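Local coordinates for protein tRNA (cytosine(38)-C(5))-methyltransferase (Schizosaccharomyces pombe, PDB 6FDF) that methylates cytosine 38 at carbon 5 in the anticodon loop of tRNA(Asp), and less efficiently of tRNA(Glu), using S-adenosyl-L-methionine as methyl donor, at residues Leu16-Gly21 against Val37-Ile42; Gly22-Leu27 against Leu52-Leu57; Pro119-Ile124 against Ser326-Pro331; Cys146-Ile151 against Ala173-Lys178. One frame throughout, in Å; residues are numbered along the deposited sequence.

Contact 1 of 4, residues Leu16-Gly21 against Val37-Ile42. With SAH (S-adenosyl-L-homocysteine), chain E.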
# COMPACT_ATOMS: atom_id res chain seq x y z
N LEU A 16 -11.30 5.31 -2.86
CA LEU A 16 -11.16 4.90 -4.26
C LEU A 16 -9.96 3.98 -4.43
O LEU A 16 -8.92 4.19 -3.80
CB LEU A 16 -11.00 6.12 -5.15
CG LEU A 16 -12.16 7.12 -5.12
CD1 LEU A 16 -11.77 8.43 -5.79
CD2 LEU A 16 -13.38 6.51 -5.77
N TYR A 17 -10.10 2.98 -5.31
CA TYR A 17 -9.08 1.94 -5.48
C TYR A 17 -8.83 1.25 -4.14
O TYR A 17 -7.69 1.17 -3.65
CB TYR A 17 -7.77 2.49 -6.06
CG TYR A 17 -7.84 3.41 -7.27
CD1 TYR A 17 -7.99 4.79 -7.12
CD2 TYR A 17 -7.70 2.90 -8.56
CE1 TYR A 17 -8.02 5.63 -8.22
CE2 TYR A 17 -7.75 3.74 -9.67
CZ TYR A 17 -7.90 5.10 -9.49
OH TYR A 17 -7.90 5.95 -10.57
N SER A 18 -9.91 0.74 -3.54
CA SER A 18 -9.90 0.39 -2.13
C SER A 18 -9.11 -0.88 -1.82
O SER A 18 -8.62 -1.03 -0.70
CB SER A 18 -11.33 0.24 -1.62
OG SER A 18 -12.14 -0.43 -2.57
N GLY A 19 -9.00 -1.80 -2.77
CA GLY A 19 -8.25 -3.02 -2.50
C GLY A 19 -8.83 -3.77 -1.31
O GLY A 19 -10.05 -3.93 -1.20
N ILE A 20 -7.97 -4.21 -0.40
CA ILE A 20 -8.46 -4.90 0.79
C ILE A 20 -8.66 -3.92 1.94
O ILE A 20 -8.87 -4.34 3.09
CB ILE A 20 -7.53 -6.06 1.20
CG1 ILE A 20 -6.14 -5.53 1.55
CG2 ILE A 20 -7.46 -7.11 0.10
CD1 ILE A 20 -5.19 -6.60 2.06
N GLY A 21 -8.64 -2.63 1.65
CA GLY A 21 -9.01 -1.65 2.65
C GLY A 21 -7.89 -1.13 3.52
O GLY A 21 -8.14 -0.76 4.68
N VAL A 37 -18.23 6.02 3.20
CA VAL A 37 -19.51 6.00 2.50
C VAL A 37 -19.50 4.92 1.42
O VAL A 37 -20.50 4.21 1.22
CB VAL A 37 -19.80 7.39 1.91
CG1 VAL A 37 -21.01 7.35 0.99
CG2 VAL A 37 -20.00 8.39 3.03
N CYS A 38 -18.38 4.79 0.71
CA CYS A 38 -18.25 3.80 -0.34
C CYS A 38 -16.77 3.50 -0.52
O CYS A 38 -15.93 4.39 -0.39
CB CYS A 38 -18.85 4.29 -1.67
SG CYS A 38 -19.10 2.98 -2.91
N ALA A 39 -16.48 2.24 -0.82
CA ALA A 39 -15.15 1.81 -1.24
C ALA A 39 -15.30 1.25 -2.64
O ALA A 39 -16.20 0.43 -2.89
CB ALA A 39 -14.59 0.76 -0.28
N ILE A 40 -14.49 1.72 -3.58
CA ILE A 40 -14.67 1.36 -4.99
C ILE A 40 -13.44 0.62 -5.48
O ILE A 40 -12.31 1.12 -5.39
CB ILE A 40 -14.92 2.61 -5.85
CG1 ILE A 40 -16.20 3.31 -5.38
CG2 ILE A 40 -15.06 2.21 -7.31
CD1 ILE A 40 -16.60 4.49 -6.24
N ASP A 41 -13.66 -0.58 -6.03
CA ASP A 41 -12.60 -1.35 -6.65
C ASP A 41 -13.23 -2.25 -7.70
O ASP A 41 -14.35 -2.75 -7.53
CB ASP A 41 -11.81 -2.18 -5.61
CG ASP A 41 -10.43 -2.58 -6.11
OD1 ASP A 41 -10.35 -3.32 -7.11
OD2 ASP A 41 -9.43 -2.15 -5.49
N ILE A 42 -12.49 -2.47 -8.79
CA ILE A 42 -12.97 -3.30 -9.89
C ILE A 42 -12.69 -4.78 -9.65
O ILE A 42 -13.27 -5.63 -10.34
CB ILE A 42 -12.34 -2.80 -11.20
CG1 ILE A 42 -13.13 -3.29 -12.42
CG2 ILE A 42 -10.87 -3.22 -11.29
CD1 ILE A 42 -12.60 -2.74 -13.72
N SAH E . -4.88 0.75 -1.78
CA SAH E . -5.49 -0.56 -1.81
CB SAH E . -5.11 -1.34 -3.07
CG SAH E . -4.76 -0.41 -4.22
SD SAH E . -3.99 -1.25 -5.57
C SAH E . -5.12 -1.33 -0.57
O SAH E . -4.45 -0.74 0.30
OXT SAH E . -5.52 -2.51 -0.48
C5' SAH E . -4.96 -0.50 -6.83
C4' SAH E . -6.38 -1.07 -6.78
O4' SAH E . -7.17 -0.32 -7.69
C3' SAH E . -6.46 -2.54 -7.19
O3' SAH E . -7.18 -3.28 -6.20
C2' SAH E . -7.28 -2.53 -8.48
O2' SAH E . -8.21 -3.62 -8.54
C1' SAH E . -8.02 -1.20 -8.39
N9 SAH E . -8.29 -0.55 -9.69
C8 SAH E . -7.43 -0.38 -10.71
N7 SAH E . -8.03 0.26 -11.75
C5 SAH E . -9.31 0.50 -11.40
C6 SAH E . -10.49 1.14 -12.02
N6 SAH E . -10.42 1.66 -13.26
N1 SAH E . -11.63 1.18 -11.29
C2 SAH E . -11.71 0.67 -10.05
N3 SAH E . -10.67 0.07 -9.42
C4 SAH E . -9.47 -0.04 -10.04
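Ser18 and Gly19 turn their backbone amides onto Ile40 and Asp41, joining the glycine-rich loop after the first strand of the Rossmann-like methyltransferase fold to the neighbouring parallel strand. Class I methyltransferases build the cofactor site in this way, from the loop after one strand and the end of the next. Among the hydrogen bonds, Ser18 N reaches Ile40 O at 3.1 Å from well above the carbonyl plane, while Gly19 N meets Asp41 OD2 at 2.8 Å on the anti side of the carboxylate. The carboxylate then takes both ribose hydroxyls of S-adenosylhomocysteine, O2' on OD1 (2.6 Å) and O3' on OD2 (2.6 Å). Asn43 N is a further donor to OD1, so each oxygen accepts one ribose hydroxyl and one backbone amide, which fixes the rotation of the group. Asp41 CG, anti to the backbone N (chi1 -159°), lies 3.3 Å from O3' of the ligand. An alanine at Asp41 would probably leave both ribose hydroxyls and the amides of Gly19 and Asn43 without their acceptor, and the loop less firmly tied to the ligand. At the amino-acid end of the ligand, Ile20 N donates to the carboxylate oxygen OXT at 3.0 Å, and Gly19 leaves room there, since a side chain would strike that same oxygen. Apolar packing completes the join: Leu16 and Ile40 lie side by side, CD2 to CD1 at 3.8 Å, and Ser18 CB rests on Ala39 CB. The Tyr17 ring presents its edge to the ribose, with CD2 3.4 Å from O4' and that oxygen in the ring plane.

Contact 2 of 4, residues Gly22-Leu27 against Leu52-Leu57. With SAH (S-adenosyl-L-homocysteine), chain E.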
# COMPACT_ATOMS: atom_id res chain seq x y z
N GLY A 22 -6.65 -1.10 3.01
CA GLY A 22 -5.57 -0.50 3.77
C GLY A 22 -5.90 0.88 4.28
O GLY A 22 -5.60 1.21 5.43
N MET A 23 -6.54 1.72 3.45
CA MET A 23 -6.88 3.08 3.87
C MET A 23 -7.86 3.06 5.04
O MET A 23 -7.74 3.87 5.98
CB MET A 23 -7.47 3.88 2.71
CG MET A 23 -6.54 4.18 1.55
SD MET A 23 -5.24 5.35 2.01
CE MET A 23 -4.45 5.58 0.42
N HIS A 24 -8.84 2.16 5.01
CA HIS A 24 -9.78 2.04 6.11
C HIS A 24 -9.06 1.62 7.39
O HIS A 24 -9.32 2.15 8.47
CB HIS A 24 -10.88 1.05 5.73
CG HIS A 24 -12.07 1.06 6.64
ND1 HIS A 24 -13.32 0.66 6.21
CD2 HIS A 24 -12.22 1.41 7.94
CE1 HIS A 24 -14.18 0.77 7.21
NE2 HIS A 24 -13.54 1.22 8.27
N TYR A 25 -8.12 0.67 7.28
CA TYR A 25 -7.36 0.26 8.45
C TYR A 25 -6.53 1.41 9.00
O TYR A 25 -6.40 1.57 10.22
CB TYR A 25 -6.46 -0.93 8.13
CG TYR A 25 -7.17 -2.26 8.04
CD1 TYR A 25 -7.79 -2.81 9.15
CD2 TYR A 25 -7.17 -2.99 6.86
CE1 TYR A 25 -8.42 -4.04 9.09
CE2 TYR A 25 -7.80 -4.23 6.79
CZ TYR A 25 -8.43 -4.74 7.90
OH TYR A 25 -9.06 -5.96 7.82
N ALA A 26 -5.97 2.23 8.11
CA ALA A 26 -5.17 3.37 8.55
C ALA A 26 -6.04 4.43 9.21
O ALA A 26 -5.63 5.06 10.20
CB ALA A 26 -4.41 3.97 7.36
N LEU A 27 -7.26 4.63 8.70
CA LEU A 27 -8.20 5.54 9.35
C LEU A 27 -8.55 5.04 10.75
O LEU A 27 -8.69 5.84 11.68
CB LEU A 27 -9.47 5.68 8.50
CG LEU A 27 -9.33 6.55 7.25
CD1 LEU A 27 -10.44 6.23 6.26
CD2 LEU A 27 -9.35 8.03 7.61
N LEU A 52 -15.78 -8.60 3.90
CA LEU A 52 -15.72 -9.55 5.00
C LEU A 52 -15.12 -8.93 6.25
O LEU A 52 -15.53 -9.27 7.37
CB LEU A 52 -14.89 -10.77 4.57
CG LEU A 52 -14.57 -11.79 5.66
CD1 LEU A 52 -15.84 -12.43 6.19
CD2 LEU A 52 -13.59 -12.84 5.15
N ASN A 53 -14.19 -7.99 6.09
CA ASN A 53 -13.47 -7.42 7.22
C ASN A 53 -14.03 -6.08 7.69
O ASN A 53 -14.03 -5.81 8.89
CB ASN A 53 -11.99 -7.25 6.85
CG ASN A 53 -11.24 -8.58 6.88
OD1 ASN A 53 -10.73 -9.00 7.91
ND2 ASN A 53 -11.16 -9.23 5.72
N HIS A 54 -14.52 -5.24 6.78
CA HIS A 54 -14.97 -3.90 7.12
C HIS A 54 -16.48 -3.74 7.12
O HIS A 54 -16.98 -2.71 7.58
CB HIS A 54 -14.37 -2.87 6.15
CG HIS A 54 -12.87 -2.86 6.11
ND1 HIS A 54 -12.10 -2.50 7.19
CD2 HIS A 54 -12.01 -3.19 5.12
CE1 HIS A 54 -10.82 -2.59 6.87
NE2 HIS A 54 -10.74 -3.01 5.61
N GLY A 55 -17.22 -4.72 6.62
CA GLY A 55 -18.63 -4.53 6.35
C GLY A 55 -18.88 -4.24 4.88
O GLY A 55 -17.97 -3.91 4.12
N LYS A 56 -20.14 -4.39 4.48
CA LYS A 56 -20.50 -4.33 3.06
C LYS A 56 -20.49 -2.87 2.60
O LYS A 56 -21.51 -2.19 2.52
CB LYS A 56 -21.85 -4.99 2.82
CG LYS A 56 -21.91 -6.42 3.32
CD LYS A 56 -23.24 -7.07 3.03
CE LYS A 56 -23.25 -8.51 3.51
NZ LYS A 56 -24.55 -9.18 3.19
N LEU A 57 -19.28 -2.40 2.29
CA LEU A 57 -19.05 -1.05 1.80
C LEU A 57 -18.42 -0.99 0.42
O LEU A 57 -18.49 0.07 -0.22
CB LEU A 57 -18.16 -0.27 2.78
CG LEU A 57 -18.68 -0.16 4.22
CD1 LEU A 57 -17.60 0.45 5.12
CD2 LEU A 57 -19.96 0.67 4.26
N SAH E . -4.88 0.75 -1.78
CA SAH E . -5.49 -0.56 -1.81
CB SAH E . -5.11 -1.34 -3.07
CG SAH E . -4.76 -0.41 -4.22
SD SAH E . -3.99 -1.25 -5.57
C SAH E . -5.12 -1.33 -0.57
O SAH E . -4.45 -0.74 0.30
OXT SAH E . -5.52 -2.51 -0.48
C5' SAH E . -4.96 -0.50 -6.83
C4' SAH E . -6.38 -1.07 -6.78
O4' SAH E . -7.17 -0.32 -7.69
C3' SAH E . -6.46 -2.54 -7.19
O3' SAH E . -7.18 -3.28 -6.20
C2' SAH E . -7.28 -2.53 -8.48
O2' SAH E . -8.21 -3.62 -8.54
C1' SAH E . -8.02 -1.20 -8.39
N9 SAH E . -8.29 -0.55 -9.69
C8 SAH E . -7.43 -0.38 -10.71
N7 SAH E . -8.03 0.26 -11.75
C5 SAH E . -9.31 0.50 -11.40
C6 SAH E . -10.49 1.14 -12.02
N6 SAH E . -10.42 1.66 -13.26
N1 SAH E . -11.63 1.18 -11.29
C2 SAH E . -11.71 0.67 -10.05
N3 SAH E . -10.67 0.07 -9.42
C4 SAH E . -9.47 -0.04 -10.04
O HOH W 1 -10.24 -6.89 9.97
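His24 and His54 lay their imidazoles one over the other in an offset stack, the planes only 11° apart and the centroids 4.2 Å apart. The two side chains slide past each other in opposite directions, with His24 ND1 3.5 Å from His54 ND1; the pair is a stacking contact, and His24 ND1 finds its hydrogen bond at Tyr50 OH. His24 CB adds a CH-pi contact to the same stack, 4.0 Å from the centroid of the His54 ring. The third aromatic group meets His54 differently. His54 turns an edge to the face of Tyr25, with planes at 59°, and its CE1 stands 3.3 Å above the middle of the phenol ring. His54 NE2 also has a weak hydrogen bond to Ile20 O. Apolar contact is slight: Leu57 CD1 reaches the edge of the His24 ring, 4.0 Å from CE1. The polar link across the contact is indirect. A water joins Tyr25 OH at 2.6 Å and donates to Asn53 OD1 at 3.0 Å, while Glu297 N is a second donor to that amide oxygen. A His-His-Tyr aromatic cluster thus joins helix 22-29 to the C-terminal end of helix 44-54, the helices of two successive beta-alpha-beta crossovers in the Rossmann-like fold.

Contact 3 of 4, residues Pro119-Ile124 against Ser326-Pro331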
# COMPACT_ATOMS: atom_id res chain seq x y z
N PRO A 119 -14.07 18.11 -2.21
CA PRO A 119 -13.63 17.53 -0.94
C PRO A 119 -12.60 18.44 -0.29
O PRO A 119 -11.77 19.05 -0.95
CB PRO A 119 -13.02 16.18 -1.36
CG PRO A 119 -12.65 16.36 -2.81
CD PRO A 119 -13.70 17.29 -3.37
N GLU A 120 -12.68 18.54 1.03
CA GLU A 120 -11.75 19.40 1.74
C GLU A 120 -10.38 18.76 1.90
O GLU A 120 -9.40 19.47 2.14
CB GLU A 120 -12.34 19.80 3.09
CG GLU A 120 -13.54 20.72 2.95
CD GLU A 120 -14.17 21.12 4.27
OE1 GLU A 120 -13.69 20.66 5.32
OE2 GLU A 120 -15.15 21.90 4.25
N TYR A 121 -10.30 17.43 1.79
CA TYR A 121 -9.04 16.72 1.97
C TYR A 121 -8.93 15.62 0.93
O TYR A 121 -9.90 14.91 0.67
CB TYR A 121 -8.93 16.12 3.38
CG TYR A 121 -9.10 17.15 4.47
CD1 TYR A 121 -10.36 17.52 4.91
CD2 TYR A 121 -8.00 17.79 5.02
CE1 TYR A 121 -10.52 18.48 5.90
CE2 TYR A 121 -8.15 18.75 6.00
CZ TYR A 121 -9.41 19.09 6.43
OH TYR A 121 -9.55 20.05 7.41
N ILE A 122 -7.73 15.46 0.37
CA ILE A 122 -7.44 14.39 -0.59
C ILE A 122 -6.10 13.78 -0.22
O ILE A 122 -5.14 14.49 0.07
CB ILE A 122 -7.41 14.91 -2.04
CG1 ILE A 122 -8.73 15.59 -2.40
CG2 ILE A 122 -7.10 13.78 -3.00
CD1 ILE A 122 -8.70 16.27 -3.75
N LEU A 123 -6.05 12.44 -0.21
CA LEU A 123 -4.82 11.69 0.03
C LEU A 123 -4.57 10.80 -1.18
O LEU A 123 -5.44 10.01 -1.54
CB LEU A 123 -4.93 10.85 1.30
CG LEU A 123 -3.75 9.91 1.54
CD1 LEU A 123 -2.51 10.72 1.75
CD2 LEU A 123 -4.02 9.00 2.73
N ILE A 124 -3.40 10.94 -1.79
CA ILE A 124 -3.01 10.17 -2.97
C ILE A 124 -1.75 9.38 -2.62
O ILE A 124 -0.81 9.94 -2.06
CB ILE A 124 -2.76 11.08 -4.18
CG1 ILE A 124 -3.96 12.01 -4.41
CG2 ILE A 124 -2.51 10.25 -5.44
CD1 ILE A 124 -3.73 13.01 -5.52
N SER A 326 -3.36 11.33 10.01
CA SER A 326 -3.37 12.19 11.20
C SER A 326 -2.90 13.60 10.87
O SER A 326 -3.52 14.59 11.29
CB SER A 326 -2.49 11.58 12.28
OG SER A 326 -3.01 10.33 12.71
N LEU A 327 -1.80 13.71 10.13
CA LEU A 327 -1.31 15.01 9.69
C LEU A 327 -2.33 15.72 8.81
O LEU A 327 -2.65 16.89 9.02
CB LEU A 327 0.01 14.84 8.95
CG LEU A 327 0.62 16.13 8.39
CD1 LEU A 327 0.95 17.09 9.52
CD2 LEU A 327 1.85 15.82 7.56
N LEU A 328 -2.84 15.01 7.80
CA LEU A 328 -3.74 15.63 6.83
C LEU A 328 -4.95 16.27 7.50
O LEU A 328 -5.34 17.39 7.15
CB LEU A 328 -4.18 14.58 5.81
CG LEU A 328 -5.13 15.01 4.69
CD1 LEU A 328 -4.52 16.13 3.86
CD2 LEU A 328 -5.49 13.81 3.81
N LEU A 329 -5.57 15.56 8.44
CA LEU A 329 -6.85 15.97 8.99
C LEU A 329 -6.74 16.83 10.25
O LEU A 329 -7.75 17.05 10.92
CB LEU A 329 -7.70 14.73 9.30
CG LEU A 329 -7.95 13.81 8.11
CD1 LEU A 329 -8.67 12.56 8.57
CD2 LEU A 329 -8.74 14.54 7.03
N GLU A 330 -5.55 17.32 10.59
CA GLU A 330 -5.40 18.17 11.78
C GLU A 330 -6.36 19.36 11.82
O GLU A 330 -6.89 19.64 12.91
CB GLU A 330 -3.95 18.65 11.93
CG GLU A 330 -3.00 17.53 12.32
CD GLU A 330 -1.62 18.01 12.70
OE1 GLU A 330 -1.26 19.16 12.38
OE2 GLU A 330 -0.89 17.24 13.35
N PRO A 331 -6.61 20.10 10.73
CA PRO A 331 -7.51 21.26 10.83
C PRO A 331 -8.94 20.90 11.23
O PRO A 331 -9.72 21.81 11.51
CB PRO A 331 -7.48 21.87 9.42
CG PRO A 331 -6.18 21.42 8.86
CD PRO A 331 -6.01 20.03 9.38
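Leu328 O lies 3.3 Å from Tyr121 CE2 across the contact and also accepts a hydrogen bond from Arg174 NE. Arg174 NH1 holds the preceding carbonyl, Leu327 O, so one guanidinium serves two oxygens at the C-terminal end of helix 318-328. Around this polar point the contact is apolar. Leu329 CD2 sits over one face of the Tyr121 ring, 3.7 Å above its plane and displaced toward the rim near CG, in a CH-pi contact. Leu328 touches both the phenol and the strand: its CG is 4.0 Å from Tyr121 CD2, and its CD2 touches Leu123 CB at 3.9 Å. That CG is anti to the backbone N (chi1 180°), and the methyls beyond it reach strand 121-127. Farther out, Pro331 CB meets Tyr121 OH at 3.4 Å. No hydrogen bond passes directly between the two segments. The chemistry therefore divides the work: leucine and proline carbons dock the chain's last long helix on the sheet, and the charge of Arg174, from the adjoining strand, would probably offset the partial negative charge of the helix-end carbonyls.

Contact 4 of 4, residues Cys146-Ile151 against Ala173-Lys178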
# COMPACT_ATOMS: atom_id res chain seq x y z
N CYS A 146 -7.97 24.31 -8.48
CA CYS A 146 -9.15 24.17 -7.64
C CYS A 146 -8.90 24.59 -6.19
O CYS A 146 -9.71 24.28 -5.32
CB CYS A 146 -9.67 22.74 -7.69
SG CYS A 146 -10.46 22.30 -9.26
N GLY A 147 -7.81 25.31 -5.93
CA GLY A 147 -7.62 25.93 -4.63
C GLY A 147 -7.01 25.04 -3.57
O GLY A 147 -7.05 25.41 -2.39
N TYR A 148 -6.45 23.89 -3.94
CA TYR A 148 -5.83 23.01 -2.95
C TYR A 148 -4.39 23.42 -2.66
O TYR A 148 -3.66 23.88 -3.53
CB TYR A 148 -5.85 21.56 -3.43
CG TYR A 148 -7.23 20.94 -3.43
CD1 TYR A 148 -8.07 21.08 -4.52
CD2 TYR A 148 -7.69 20.23 -2.32
CE1 TYR A 148 -9.33 20.52 -4.52
CE2 TYR A 148 -8.96 19.67 -2.31
CZ TYR A 148 -9.77 19.82 -3.42
OH TYR A 148 -11.03 19.28 -3.44
N ASN A 149 -4.01 23.22 -1.40
CA ASN A 149 -2.62 23.29 -0.94
C ASN A 149 -2.10 21.85 -0.91
O ASN A 149 -2.57 21.04 -0.11
CB ASN A 149 -2.55 23.94 0.44
CG ASN A 149 -1.13 24.23 0.89
OD1 ASN A 149 -0.22 23.42 0.68
ND2 ASN A 149 -0.93 25.39 1.52
N LEU A 150 -1.18 21.53 -1.82
CA LEU A 150 -0.66 20.18 -1.97
C LEU A 150 0.77 20.09 -1.45
O LEU A 150 1.63 20.89 -1.84
CB LEU A 150 -0.70 19.74 -3.44
CG LEU A 150 -0.07 18.39 -3.79
CD1 LEU A 150 -0.90 17.23 -3.25
CD2 LEU A 150 0.13 18.25 -5.30
N ILE A 151 1.03 19.12 -0.58
CA ILE A 151 2.39 18.75 -0.21
C ILE A 151 2.61 17.30 -0.63
O ILE A 151 1.67 16.51 -0.72
CB ILE A 151 2.68 18.94 1.29
CG1 ILE A 151 1.75 18.07 2.14
CG2 ILE A 151 2.55 20.41 1.66
CD1 ILE A 151 2.17 18.00 3.61
N ALA A 173 -3.47 16.88 0.21
CA ALA A 173 -4.05 18.13 -0.29
C ALA A 173 -5.14 18.61 0.66
O ALA A 173 -6.02 17.84 1.03
CB ALA A 173 -4.62 17.96 -1.71
N ARG A 174 -5.07 19.89 1.04
CA ARG A 174 -6.12 20.55 1.81
C ARG A 174 -6.70 21.68 0.98
O ARG A 174 -5.96 22.54 0.48
CB ARG A 174 -5.58 21.13 3.12
CG ARG A 174 -5.02 20.13 4.11
CD ARG A 174 -4.36 20.88 5.25
NE ARG A 174 -3.94 20.00 6.33
CZ ARG A 174 -3.12 20.38 7.31
NH1 ARG A 174 -2.76 19.52 8.26
NH2 ARG A 174 -2.65 21.63 7.34
N LEU A 175 -8.03 21.69 0.85
CA LEU A 175 -8.71 22.78 0.15
C LEU A 175 -8.60 24.09 0.92
O LEU A 175 -8.81 24.13 2.14
CB LEU A 175 -10.18 22.41 -0.05
CG LEU A 175 -11.05 23.39 -0.84
CD1 LEU A 175 -10.63 23.43 -2.31
CD2 LEU A 175 -12.50 22.99 -0.71
N ASN A 176 -8.27 25.17 0.20
CA ASN A 176 -8.25 26.53 0.74
C ASN A 176 -7.51 26.64 2.08
O ASN A 176 -8.01 27.21 3.05
CB ASN A 176 -9.68 27.08 0.87
CG ASN A 176 -10.41 27.14 -0.46
OD1 ASN A 176 -11.61 26.84 -0.54
ND2 ASN A 176 -9.71 27.55 -1.51
N PHE A 177 -6.30 26.09 2.12
CA PHE A 177 -5.46 26.16 3.32
C PHE A 177 -4.25 27.04 3.04
O PHE A 177 -3.49 26.78 2.10
CB PHE A 177 -5.01 24.76 3.75
CG PHE A 177 -4.03 24.77 4.88
CD1 PHE A 177 -4.45 25.01 6.18
CD2 PHE A 177 -2.68 24.56 4.65
CE1 PHE A 177 -3.54 25.03 7.23
CE2 PHE A 177 -1.77 24.58 5.69
CZ PHE A 177 -2.20 24.81 6.98
N LYS A 178 -4.07 28.07 3.86
CA LYS A 178 -3.04 29.09 3.63
C LYS A 178 -1.96 29.09 4.71
O LYS A 178 -1.14 30.01 4.75
CB LYS A 178 -3.68 30.47 3.54
CG LYS A 178 -4.70 30.63 2.42
CD LYS A 178 -4.10 30.27 1.07
CE LYS A 178 -5.07 30.57 -0.07
NZ LYS A 178 -6.35 29.82 0.08
O HOH W 2 -5.23 26.42 -0.65
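Tyr148 receives Leu175 on one face of its ring, CD1 standing 3.8 Å above the centre in a CH-pi contact, while Leu175 CB touches CE2 at 3.8 Å. Tyr148 OH is hydrogen-bonded to Pro119 O. On the other face of the sheet the Asn149 amide is turned 55° against the Phe177 ring, and Arg174 NH2 lies over one face of that ring, toward the rim. Asn149 ND2 donates to Phe177 O at 3.0 Å from above the carbonyl plane, and OD1 accepts from Trp181 NE1. Asn149 and Arg174 form the antiparallel hydrogen-bonded pair: Asn149 N to Arg174 O at 2.8 Å, nearly straight (177°), and Arg174 N back to Asn149 O at 3.0 Å. Asn176 N closes on Gly147 O at 2.9 Å, and a water links that oxygen to Phe177 N. An alanine at Tyr148 would probably open a gap beside Leu175 CD1 and leave Pro119 O without its hydroxyl partner. Gly147, with positive phi, ends helix 134-145 in a Schellman motif and turns the chain into edge strand 148-155. That strand pairs with 168-175, which borders 121-127; Tyr148 and Leu150 face Leu143 of helix 134-145, whereas Arg174, on the opposite face, bonds Leu327 O and Leu328 O of helix 318-328.

Overall arrangement
Contacts 1, 3 and 4 reach the same mixed sheet, while contact 2 joins helices 22-29 and 44-54 beside it. Contacts 1 and 2 alternate along the chain through its first crossovers; their centres lie about 9 Å apart, Ala39 N probably bonds to Leu57 O, and both touch the ligand. Contacts 3 and 4 have centres about 10 Å apart, and contact 4 falls within the long span between the segments of contact 3. Between the two pairs, centres are about 18 to 26 Å apart, yet Met23 SD packs on Leu123 CD2. Cofactor binding thus occupies one part of a sheet in which strand 168-175 runs antiparallel between 121-127 and edge strand 148-155, and helix 318-328 packs on it and also meets helix 22-29.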